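Local coordinates for ribose ABC transporter, substrate binding protein (PDB 4KQ9), which probably binds a sugar such as ribose outside the cell membrane and hands it to an ABC transporter for uptake, at residues A[94-99]-A[110-115]; A[133-138]-A[150-155]; A[138-141]-A[145-148]; A[179-184]-A[192-197]. The protein carries 1 engineered substitution. One frame throughout, in Å; residues are numbered along the deposited sequence. Where two conformers were deposited one is given.

Contact 1 of 4, residues A[94-99]-A[110-115]; sequences LADGLS and SDFAEI
Phe112 brings the far end of its ring, CZ, to the backbone carbonyl of Ala95, 3.7 Å from Ala95 O. Its CG lies anti to the carbonyl carbon, beside the backbone N (chi1 -61°), which points CZ at the loop 94-99. Asp96 reaches the same end of the ring: its OD1 lies near the ring plane at the edge, 3.8 Å from Phe112 CZ, with carboxylate and ring 48° apart. Asp96 OD2 is occupied elsewhere, hydrogen-bonded to a bound glycerol that probably came from the crystallisation liquor. Beside these touches two waters span the gap between the backbones. Water 1 donates to Ala95 O over 3.0 Å and accepts from Ser110 N; water 2 donates to Ala95 O at 2.9 Å and to Ser110 O at 2.8 Å. Two water bonds thus grip the one buried carbonyl oxygen. Phe112 stands in the first turn of helix 112-126, whose N-cap is Asp111, its OD1 accepting weakly from Ala113 N and Glu114 N. The ring also meets Phe144 edge-to-face. The chain leaves strand 106-109 here and enters the first helix of the second lobe, one of the interlobe connections beside the cleft, typical of two-lobed periplasmic sugar-binding proteins.

Contact 2 of 4, residues A[133-138]-A[150-155]; sequences VAMVNG and EAAREV
Arg153 crosses the selenomethionine Met135 at a slant, and following it outward from the helix gives most of the contact. Its CB takes little part, but CG rests against the selenium, 3.9 Å from Met135 SE. From CG to NE the chain runs extended, which carries the guanidinium past Met135 toward the end of the strand. NE forms a salt bridge with Asp166. NH1 turns back along its own helix to Glu150 OE2 at 3.2 Å, a second salt bridge that meets the carboxylate oxygen from above its plane. NH2 bonds Tyr168 OH and also lies 3.8 Å from Asn137 ND2, the two groups coming from opposite directions with their planes 42° apart. Both of those nitrogens are donors and each is directed elsewhere, Asn137 ND2 chiefly to Val167 O. Here helix 143-159 of a beta-alpha-beta unit packs on strand 132-136, the first strand of the unit, in a parallel-sheet lobe of the binding-protein fold. The bend of the Met135 chain at chi3 (62°) brings its methyl CE over one guanidinium face, 4.0 Å above the plane and off its centre. Were Arg153 an alanine, the carboxylates of Asp166 and Glu150 would probably lose their cationic partner, and one flank of the selenium would be uncovered. On the inner side of the helix, the same CE also meets Ala152 CB at 4.3 Å.

Contact 3 of 4, residues A[138-141]-A[145-148]; sequences GTRG and VEEQ
Gly138 faces Val145 with their CA atoms 6.0 Å apart, and Gly141 faces Glu146 at nearly the same spacing, so the loop 138-141 doubles back along the first turns of the helix it leads into. This is the strand-to-helix connection of a beta-alpha-beta unit, between strand 132-136 and helix 143-159. Gly141 takes a positive phi of 83°, a conformation that suits a residue without CB. Val145 fits its branches into the buried bend of the loop: CB stands 3.6 Å from Thr139 O, CG1 3.6 Å from Gly138 N, and CG2 3.8 Å from Thr139 N. On the outer side Glu146 sends its carboxylate back to the loop, its chain bent at chi2 (-64°), which brings CG alongside the Gly141 backbone, 3.6 Å from Gly141 N. OE1 accepts from Tyr168 OH, and OE2 serves the loop, so both carboxylate oxygens are gripped. A water lies between OE2 and Arg140 NE, a link less certain because Arg140 was modelled in two conformers. Replacing Glu146 by an alanine would probably leave the Gly141 amide without its acceptor and the loop less firmly tied to the helix. The tie itself is almost straight: Gly141 N points at the anti lone pair of Glu146 OE2, 2.8 Å away, with an angle of 175° at the hydrogen.

Contact 4 of 4, residues A[179-184]-A[192-197]; sequences TATQNI and GAIYYS
Thr181 and Tyr196 join helix 174-187 to strand 193-196, the closing half of a beta-alpha-beta crossover that begins at strand 162-167 and passes over strand 132-136, as in the Rossmann-like lobes of periplasmic binding proteins. The backbones stay well apart, Thr181 CA lying 8.4 Å from Ile194 CA, and side chains fill the space. The tight part is the threonine. It turns OG1 beside its backbone N (chi1 -54°), from where the oxygen meets the tyrosine at the ring edge, in the ring plane, while CG2 is directed to the strand. That methyl packs against the phenol oxygen, 3.5 Å from Tyr196 OH, and against the end of the isoleucine, 3.9 Å from Ile194 CD1. Around this knot the fit slackens. Ile184 also points at the strand, yet its side chain stops 4.8 Å short of it; its neighbour on the adjoining strand is Val136. Thr179 and Gln182, on the outer side of the helix, look to solvent and away from the strand. Helix 199-211 closes the buried side, with Ala208 and Ile209 against Thr181 and Ala202 against Tyr196. The threonine hydroxyl, inside this apolar setting, is engaged twice: it donates to Gly177 O one helical turn back, and it accepts from the phenol in a short bond, Tyr196 OH to Thr181 OG1 at 2.6 Å.

How the contacts relate
Contacts 2, 3 and 4 belong to one lobe, and contact 1 reaches it from the other. Contacts 2 and 3 share Gly138 and helix 143-159, their centres about 10 Å apart. Contact 4 joins them through the sheet, where strands 132-136 and 193-196 are neighbours, and Ser197 OG bonds Gly138 N at 2.9 Å. Contact 1 lies about 11 Å from contact 3, centre to centre, and touches it by packing, Phe112 O being 3.3 Å from Gln148 CB. Glycerol, probably from the crystallisation liquor, bonds Asp96 and Asp111 in contact 1, which is consistent with a sugar pocket in the cleft there; contact 4 is about 24 Å away between centres, farther out in its lobe.

Contact 1 of 4, residues A[94-99]-A[110-115]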
loop_
_atom_site.group_PDB
_atom_site.type_symbol
_atom_site.label_atom_id
_atom_site.label_comp_id
_atom_site.label_asym_id
_atom_site.label_seq_id
_atom_site.Cartn_x
_atom_site.Cartn_y
_atom_site.Cartn_z
ATOM N N LEU A 94 1.181 -10.822 2.822
ATOM C CA LEU A 94 0.124 -10.080 2.131
ATOM C C LEU A 94 0.217 -8.597 2.478
ATOM O O LEU A 94 0.218 -8.249 3.657
ATOM C CB LEU A 94 -1.239 -10.685 2.493
ATOM C CG LEU A 94 -2.431 -10.025 1.834
ATOM C CD1 LEU A 94 -2.325 -9.936 0.343
ATOM C CD2 LEU A 94 -3.752 -10.674 2.161
ATOM N N ALA A 95 0.309 -7.765 1.442
ATOM C CA ALA A 95 0.452 -6.269 1.443
ATOM C C ALA A 95 1.821 -5.713 1.863
ATOM O O ALA A 95 2.333 -4.720 1.292
ATOM C CB ALA A 95 -0.670 -5.601 2.215
ATOM N N ASP A 96 2.393 -6.334 2.874
ATOM C CA ASP A 96 3.693 -6.009 3.387
ATOM C C ASP A 96 4.508 -7.277 3.615
ATOM O O ASP A 96 3.972 -8.340 4.001
ATOM C CB ASP A 96 3.578 -5.253 4.716
ATOM C CG ASP A 96 3.005 -3.856 4.548
ATOM O OD1 ASP A 96 3.690 -2.970 3.945
ATOM O OD2 ASP A 96 1.856 -3.660 5.016
ATOM N N GLY A 97 5.806 -7.140 3.419
ATOM C CA GLY A 97 6.755 -8.237 3.500
ATOM C C GLY A 97 7.566 -8.237 4.793
ATOM O O GLY A 97 7.234 -7.550 5.738
ATOM N N LEU A 98 8.554 -9.111 4.873
ATOM C CA LEU A 98 9.417 -9.209 6.053
ATOM C C LEU A 98 10.773 -8.684 5.665
ATOM O O LEU A 98 11.044 -8.416 4.465
ATOM C CB LEU A 98 9.540 -10.638 6.544
ATOM C CG LEU A 98 8.226 -11.348 6.902
ATOM C CD1 LEU A 98 8.401 -12.792 7.352
ATOM C CD2 LEU A 98 7.428 -10.559 7.919
ATOM N N SER A 99 11.618 -8.532 6.681
ATOM C CA SER A 99 12.993 -8.052 6.501
ATOM C C SER A 99 13.932 -9.080 5.897
ATOM O O SER A 99 15.017 -8.728 5.481
ATOM C CB SER A 99 13.590 -7.613 7.838
ATOM O OG SER A 99 13.907 -8.751 8.637
ATOM N N SER A 110 1.552 -4.742 -3.413
ATOM C CA SER A 110 1.910 -3.744 -4.418
ATOM C C SER A 110 3.415 -3.688 -4.625
ATOM O O SER A 110 4.175 -3.992 -3.735
ATOM C CB SER A 110 1.460 -2.308 -4.000
ATOM O OG SER A 110 0.117 -2.264 -3.726
ATOM N N ASP A 111 3.789 -3.233 -5.812
ATOM C CA ASP A 111 5.147 -2.866 -6.153
ATOM C C ASP A 111 5.325 -1.385 -5.833
ATOM O O ASP A 111 4.888 -0.511 -6.608
ATOM C CB ASP A 111 5.313 -3.074 -7.651
ATOM C CG ASP A 111 6.717 -2.716 -8.158
ATOM O OD1 ASP A 111 7.555 -2.228 -7.384
ATOM O OD2 ASP A 111 6.939 -2.938 -9.373
ATOM N N PHE A 112 5.911 -1.128 -4.688
ATOM C CA PHE A 112 6.016 0.219 -4.155
ATOM C C PHE A 112 6.876 1.093 -5.103
ATOM O O PHE A 112 6.608 2.272 -5.208
ATOM C CB PHE A 112 6.607 0.229 -2.760
ATOM C CG PHE A 112 5.822 -0.537 -1.704
ATOM C CD1 PHE A 112 4.445 -0.573 -1.693
ATOM C CD2 PHE A 112 6.522 -1.129 -0.618
ATOM C CE1 PHE A 112 3.744 -1.265 -0.713
ATOM C CE2 PHE A 112 5.828 -1.799 0.388
ATOM C CZ PHE A 112 4.428 -1.874 0.336
ATOM N N ALA A 113 7.831 0.499 -5.837
ATOM C CA ALA A 113 8.667 1.238 -6.842
ATOM C C ALA A 113 7.877 1.687 -8.001
ATOM O O ALA A 113 8.075 2.780 -8.510
ATOM C CB ALA A 113 9.812 0.350 -7.318
ATOM N N GLU A 114 6.906 0.859 -8.424
ATOM C CA GLU A 114 5.963 1.241 -9.452
ATOM C C GLU A 114 5.077 2.417 -9.039
ATOM O O GLU A 114 4.886 3.332 -9.815
ATOM C CB GLU A 114 5.051 0.080 -9.800
ATOM C CG GLU A 114 4.667 0.079 -11.244
ATOM C CD GLU A 114 3.187 0.258 -11.437
ATOM O OE1 GLU A 114 2.416 -0.704 -11.195
ATOM O OE2 GLU A 114 2.794 1.363 -11.854
ATOM N N ILE A 115 4.557 2.368 -7.820
ATOM C CA ILE A 115 3.811 3.520 -7.257
ATOM C C ILE A 115 4.622 4.837 -7.407
ATOM O O ILE A 115 4.087 5.806 -7.877
ATOM C CB ILE A 115 3.431 3.268 -5.814
ATOM C CG1 ILE A 115 2.415 2.092 -5.798
ATOM C CG2 ILE A 115 2.741 4.491 -5.224
ATOM C CD1 ILE A 115 2.123 1.519 -4.462
HETATM O O HOH W 1 0.455 -3.714 -0.860
HETATM O O HOH W 2 3.848 -4.888 -1.122
#

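Contact 2 of 4, residues A[133-138]-A[150-155]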
loop_
_atom_site.group_PDB
_atom_site.type_symbol
_atom_site.label_atom_id
_atom_site.label_comp_id
_atom_site.label_asym_id
_atom_site.label_seq_id
_atom_site.Cartn_x
_atom_site.Cartn_y
_atom_site.Cartn_z
ATOM N N VAL A 133 10.368 20.271 -7.875
ATOM C CA VAL A 133 9.540 19.387 -7.018
ATOM C C VAL A 133 10.187 19.275 -5.634
ATOM O O VAL A 133 11.416 19.365 -5.501
ATOM C CB VAL A 133 9.387 18.006 -7.648
ATOM C CG1 VAL A 133 10.729 17.299 -7.721
ATOM C CG2 VAL A 133 8.444 17.111 -6.820
ATOM N N ALA A 134 9.369 19.061 -4.606
ATOM C CA ALA A 134 9.819 18.676 -3.316
ATOM C C ALA A 134 9.146 17.377 -2.912
ATOM O O ALA A 134 8.052 17.018 -3.400
ATOM C CB ALA A 134 9.492 19.745 -2.286
HETATM N N MSE A 135 9.832 16.681 -2.026
HETATM C CA MSE A 135 9.386 15.361 -1.578
HETATM C C MSE A 135 9.238 15.403 -0.107
HETATM O O MSE A 135 10.187 15.781 0.614
HETATM C CB MSE A 135 10.416 14.300 -2.053
HETATM C CG MSE A 135 10.388 14.177 -3.558
HETATM SE SE MSE A 135 11.698 12.751 -4.110
HETATM C CE MSE A 135 10.889 11.160 -3.200
ATOM N N VAL A 136 8.061 15.017 0.349
ATOM C CA VAL A 136 7.754 14.857 1.767
ATOM C C VAL A 136 7.516 13.380 2.025
ATOM O O VAL A 136 6.393 12.834 1.821
ATOM C CB VAL A 136 6.559 15.732 2.205
ATOM C CG1 VAL A 136 6.120 15.468 3.680
ATOM C CG2 VAL A 136 6.864 17.234 2.005
ATOM N N ASN A 137 8.558 12.739 2.493
ATOM C CA ASN A 137 8.565 11.304 2.685
ATOM C C ASN A 137 8.059 11.041 4.057
ATOM O O ASN A 137 8.067 11.951 4.865
ATOM C CB ASN A 137 9.955 10.710 2.490
ATOM C CG ASN A 137 10.528 10.907 1.098
ATOM O OD1 ASN A 137 10.217 10.148 0.145
ATOM N ND2 ASN A 137 11.434 11.874 0.970
ATOM N N GLY A 138 7.515 9.838 4.318
ATOM C CA GLY A 138 7.055 9.450 5.663
ATOM C C GLY A 138 8.313 8.958 6.442
ATOM O O GLY A 138 9.407 9.537 6.291
ATOM N N GLU A 150 12.958 6.099 -3.941
ATOM C CA GLU A 150 14.058 5.891 -4.860
ATOM C C GLU A 150 13.525 5.741 -6.284
ATOM O O GLU A 150 14.059 6.318 -7.224
ATOM C CB GLU A 150 14.984 4.757 -4.416
ATOM C CG GLU A 150 16.337 4.831 -5.143
ATOM C CD GLU A 150 17.014 6.242 -5.147
ATOM O OE1 GLU A 150 17.432 6.693 -6.262
ATOM O OE2 GLU A 150 17.129 6.912 -4.060
ATOM N N ALA A 151 12.391 5.087 -6.467
ATOM C CA ALA A 151 11.856 5.016 -7.796
ATOM C C ALA A 151 11.529 6.433 -8.339
ATOM O O ALA A 151 11.699 6.702 -9.546
ATOM C CB ALA A 151 10.613 4.127 -7.816
ATOM N N ALA A 152 11.032 7.330 -7.460
ATOM C CA ALA A 152 10.604 8.630 -7.901
ATOM C C ALA A 152 11.805 9.519 -8.233
ATOM O O ALA A 152 11.778 10.247 -9.220
ATOM C CB ALA A 152 9.699 9.313 -6.857
ATOM N N ARG A 153 12.839 9.448 -7.427
ATOM C CA ARG A 153 14.033 10.221 -7.708
ATOM C C ARG A 153 14.632 9.855 -9.094
ATOM O O ARG A 153 15.128 10.754 -9.837
ATOM C CB ARG A 153 15.071 9.979 -6.629
ATOM C CG ARG A 153 14.683 10.509 -5.280
ATOM C CD ARG A 153 15.711 10.207 -4.241
ATOM N NE ARG A 153 15.187 10.616 -2.930
ATOM C CZ ARG A 153 14.843 9.768 -1.970
ATOM N NH1 ARG A 153 14.990 8.418 -2.144
ATOM N NH2 ARG A 153 14.357 10.254 -0.843
ATOM N N GLU A 154 14.599 8.551 -9.429
ATOM C CA GLU A 154 15.106 8.126 -10.726
ATOM C C GLU A 154 14.312 8.743 -11.884
ATOM O O GLU A 154 14.902 9.140 -12.906
ATOM C CB GLU A 154 15.078 6.594 -10.861
ATOM C CG GLU A 154 16.159 5.874 -10.059
ATOM C CD GLU A 154 15.922 4.353 -9.985
ATOM O OE1 GLU A 154 15.159 3.815 -10.819
ATOM O OE2 GLU A 154 16.494 3.686 -9.086
ATOM N N VAL A 155 12.987 8.812 -11.755
ATOM C CA VAL A 155 12.171 9.436 -12.770
ATOM C C VAL A 155 12.545 10.918 -12.848
ATOM O O VAL A 155 12.748 11.398 -13.946
ATOM C CB VAL A 155 10.676 9.248 -12.573
ATOM C CG1 VAL A 155 9.863 10.082 -13.526
ATOM C CG2 VAL A 155 10.295 7.781 -12.752
#

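Contact 3 of 4, residues A[138-141]-A[145-148]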
loop_
_atom_site.group_PDB
_atom_site.type_symbol
_atom_site.label_atom_id
_atom_site.label_comp_id
_atom_site.label_asym_id
_atom_site.label_seq_id
_atom_site.Cartn_x
_atom_site.Cartn_y
_atom_site.Cartn_z
ATOM N N GLY A 138 7.515 9.838 4.318
ATOM C CA GLY A 138 7.055 9.450 5.663
ATOM C C GLY A 138 8.313 8.958 6.442
ATOM O O GLY A 138 9.407 9.537 6.291
ATOM N N THR A 139 8.151 7.908 7.255
ATOM C CA THR A 139 9.241 7.366 8.155
ATOM C C THR A 139 10.465 6.789 7.490
ATOM O O THR A 139 10.435 5.899 6.620
ATOM C CB THR A 139 8.621 6.292 9.084
ATOM O OG1 THR A 139 7.488 6.849 9.714
ATOM C CG2 THR A 139 9.601 5.851 10.169
ATOM N N ARG A 140 11.625 7.324 7.870
ATOM C CA ARG A 140 12.895 6.962 7.237
ATOM C C ARG A 140 13.121 5.449 7.400
ATOM O O ARG A 140 12.825 4.907 8.435
ATOM C CB ARG A 140 14.004 7.813 7.895
ATOM C CG ARG A 140 15.376 7.756 7.252
ATOM C CD ARG A 140 16.136 9.055 7.529
ATOM N NE ARG A 140 16.861 9.510 6.344
ATOM C CZ ARG A 140 17.230 10.764 6.151
ATOM N NH1 ARG A 140 17.887 11.073 5.062
ATOM N NH2 ARG A 140 16.969 11.705 7.055
ATOM N N GLY A 141 13.598 4.754 6.363
ATOM C CA GLY A 141 13.843 3.298 6.441
ATOM C C GLY A 141 12.641 2.350 6.200
ATOM O O GLY A 141 12.843 1.143 5.959
ATOM N N VAL A 145 8.131 3.764 2.111
ATOM C CA VAL A 145 8.685 5.114 1.922
ATOM C C VAL A 145 9.886 5.115 1.029
ATOM O O VAL A 145 9.945 5.835 -0.009
ATOM C CB VAL A 145 8.989 5.754 3.313
ATOM C CG1 VAL A 145 9.581 7.139 3.208
ATOM C CG2 VAL A 145 7.716 5.853 4.113
ATOM N N GLU A 146 10.856 4.253 1.359
ATOM C CA GLU A 146 12.111 4.218 0.638
ATOM C C GLU A 146 12.028 3.675 -0.746
ATOM O O GLU A 146 12.618 4.224 -1.676
ATOM C CB GLU A 146 13.160 3.439 1.456
ATOM C CG GLU A 146 13.396 4.036 2.825
ATOM C CD GLU A 146 13.995 5.452 2.813
ATOM O OE1 GLU A 146 14.232 6.072 1.698
ATOM O OE2 GLU A 146 14.241 5.964 3.942
ATOM N N GLU A 147 11.254 2.616 -0.953
ATOM C CA GLU A 147 11.200 2.054 -2.286
ATOM C C GLU A 147 10.481 2.958 -3.248
ATOM O O GLU A 147 10.937 3.139 -4.404
ATOM C CB GLU A 147 10.484 0.714 -2.300
ATOM C CG GLU A 147 11.216 -0.386 -1.565
ATOM C CD GLU A 147 10.518 -1.748 -1.723
ATOM O OE1 GLU A 147 9.614 -1.875 -2.609
ATOM O OE2 GLU A 147 10.890 -2.691 -0.961
ATOM N N GLN A 148 9.347 3.522 -2.818
ATOM C CA GLN A 148 8.677 4.474 -3.711
ATOM C C GLN A 148 9.543 5.726 -3.985
ATOM O O GLN A 148 9.547 6.247 -5.112
ATOM C CB GLN A 148 7.284 4.823 -3.224
ATOM C CG GLN A 148 7.168 5.841 -2.178
ATOM C CD GLN A 148 5.700 6.138 -1.908
ATOM O OE1 GLN A 148 5.142 5.724 -0.892
ATOM N NE2 GLN A 148 5.072 6.823 -2.831
HETATM O O HOH W 3 16.870 7.237 4.305
#

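Contact 4 of 4, residues A[179-184]-A[192-197]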
loop_
_atom_site.group_PDB
_atom_site.type_symbol
_atom_site.label_atom_id
_atom_site.label_comp_id
_atom_site.label_asym_id
_atom_site.label_seq_id
_atom_site.Cartn_x
_atom_site.Cartn_y
_atom_site.Cartn_z
ATOM N N THR A 179 3.302 20.557 8.593
ATOM C CA THR A 179 4.561 21.186 9.062
ATOM C C THR A 179 5.675 21.165 8.083
ATOM O O THR A 179 6.301 22.173 7.801
ATOM C CB THR A 179 4.992 20.506 10.357
ATOM O OG1 THR A 179 4.041 20.952 11.314
ATOM C CG2 THR A 179 6.408 20.977 10.816
ATOM N N ALA A 180 5.853 20.022 7.472
ATOM C CA ALA A 180 6.890 19.911 6.499
ATOM C C ALA A 180 6.649 20.808 5.291
ATOM O O ALA A 180 7.590 21.452 4.741
ATOM C CB ALA A 180 6.994 18.444 6.120
ATOM N N THR A 181 5.396 20.856 4.839
ATOM C CA THR A 181 5.040 21.685 3.682
ATOM C C THR A 181 5.159 23.166 3.989
ATOM O O THR A 181 5.665 23.934 3.151
ATOM C CB THR A 181 3.642 21.331 3.142
ATOM O OG1 THR A 181 3.571 19.914 2.863
ATOM C CG2 THR A 181 3.216 22.181 1.936
ATOM N N GLN A 182 4.709 23.588 5.176
ATOM C CA GLN A 182 4.835 25.005 5.461
ATOM C C GLN A 182 6.309 25.438 5.500
ATOM O O GLN A 182 6.626 26.437 4.926
ATOM C CB GLN A 182 4.019 25.456 6.678
ATOM C CG GLN A 182 4.144 24.657 7.923
ATOM C CD GLN A 182 3.378 25.277 9.120
ATOM O OE1 GLN A 182 2.223 25.751 9.032
ATOM N NE2 GLN A 182 4.045 25.293 10.233
ATOM N N ASN A 183 7.205 24.592 5.998
ATOM C CA ASN A 183 8.657 24.908 6.009
ATOM C C ASN A 183 9.231 24.910 4.636
ATOM O O ASN A 183 10.002 25.826 4.305
ATOM C CB ASN A 183 9.407 23.961 6.890
ATOM C CG ASN A 183 9.047 24.147 8.364
ATOM O OD1 ASN A 183 8.450 25.152 8.731
ATOM N ND2 ASN A 183 9.390 23.197 9.182
ATOM N N ILE A 184 8.873 23.910 3.818
ATOM C CA ILE A 184 9.297 23.888 2.444
ATOM C C ILE A 184 8.935 25.177 1.749
ATOM O O ILE A 184 9.730 25.743 1.012
ATOM C CB ILE A 184 8.715 22.659 1.651
ATOM C CG1 ILE A 184 9.460 21.409 2.016
ATOM C CG2 ILE A 184 8.805 22.884 0.132
ATOM C CD1 ILE A 184 8.705 20.090 1.683
ATOM N N GLY A 192 6.909 23.679 -8.002
ATOM C CA GLY A 192 5.749 23.339 -8.832
ATOM C C GLY A 192 4.925 22.150 -8.400
ATOM O O GLY A 192 3.791 22.030 -8.778
ATOM N N ALA A 193 5.519 21.239 -7.662
ATOM C CA ALA A 193 4.829 20.036 -7.246
ATOM C C ALA A 193 5.409 19.561 -5.916
ATOM O O ALA A 193 6.571 19.779 -5.624
ATOM C CB ALA A 193 5.002 18.913 -8.298
ATOM N N ILE A 194 4.594 18.860 -5.145
ATOM C CA ILE A 194 5.053 18.213 -3.919
ATOM C C ILE A 194 4.543 16.769 -3.895
ATOM O O ILE A 194 3.336 16.478 -4.079
ATOM C CB ILE A 194 4.629 18.997 -2.625
ATOM C CG1 ILE A 194 5.051 20.454 -2.751
ATOM C CG2 ILE A 194 5.251 18.352 -1.378
ATOM C CD1 ILE A 194 4.610 21.372 -1.618
ATOM N N TYR A 195 5.512 15.850 -3.796
ATOM C CA TYR A 195 5.298 14.421 -3.743
ATOM C C TYR A 195 5.171 14.069 -2.229
ATOM O O TYR A 195 6.044 14.454 -1.478
ATOM C CB TYR A 195 6.559 13.767 -4.290
ATOM C CG TYR A 195 6.586 12.277 -4.264
ATOM C CD1 TYR A 195 6.790 11.554 -3.101
ATOM C CD2 TYR A 195 6.450 11.600 -5.449
ATOM C CE1 TYR A 195 6.810 10.155 -3.152
ATOM C CE2 TYR A 195 6.505 10.252 -5.512
ATOM C CZ TYR A 195 6.621 9.535 -4.381
ATOM O OH TYR A 195 6.592 8.164 -4.581
ATOM N N TYR A 196 4.135 13.349 -1.812
ATOM C CA TYR A 196 3.945 12.850 -0.447
ATOM C C TYR A 196 3.921 11.305 -0.487
ATOM O O TYR A 196 3.340 10.707 -1.404
ATOM C CB TYR A 196 2.609 13.378 0.128
ATOM C CG TYR A 196 2.574 14.854 0.273
ATOM C CD1 TYR A 196 2.285 15.689 -0.824
ATOM C CD2 TYR A 196 2.903 15.462 1.499
ATOM C CE1 TYR A 196 2.292 17.067 -0.666
ATOM C CE2 TYR A 196 2.877 16.850 1.677
ATOM C CZ TYR A 196 2.602 17.659 0.594
ATOM O OH TYR A 196 2.594 18.997 0.656
ATOM N N SER A 197 4.598 10.634 0.453
ATOM C CA SER A 197 4.602 9.182 0.496
ATOM C C SER A 197 3.180 8.649 0.556
ATOM O O SER A 197 2.886 7.581 -0.011
ATOM C CB SER A 197 5.330 8.686 1.778
ATOM O OG SER A 197 6.704 8.997 1.677
#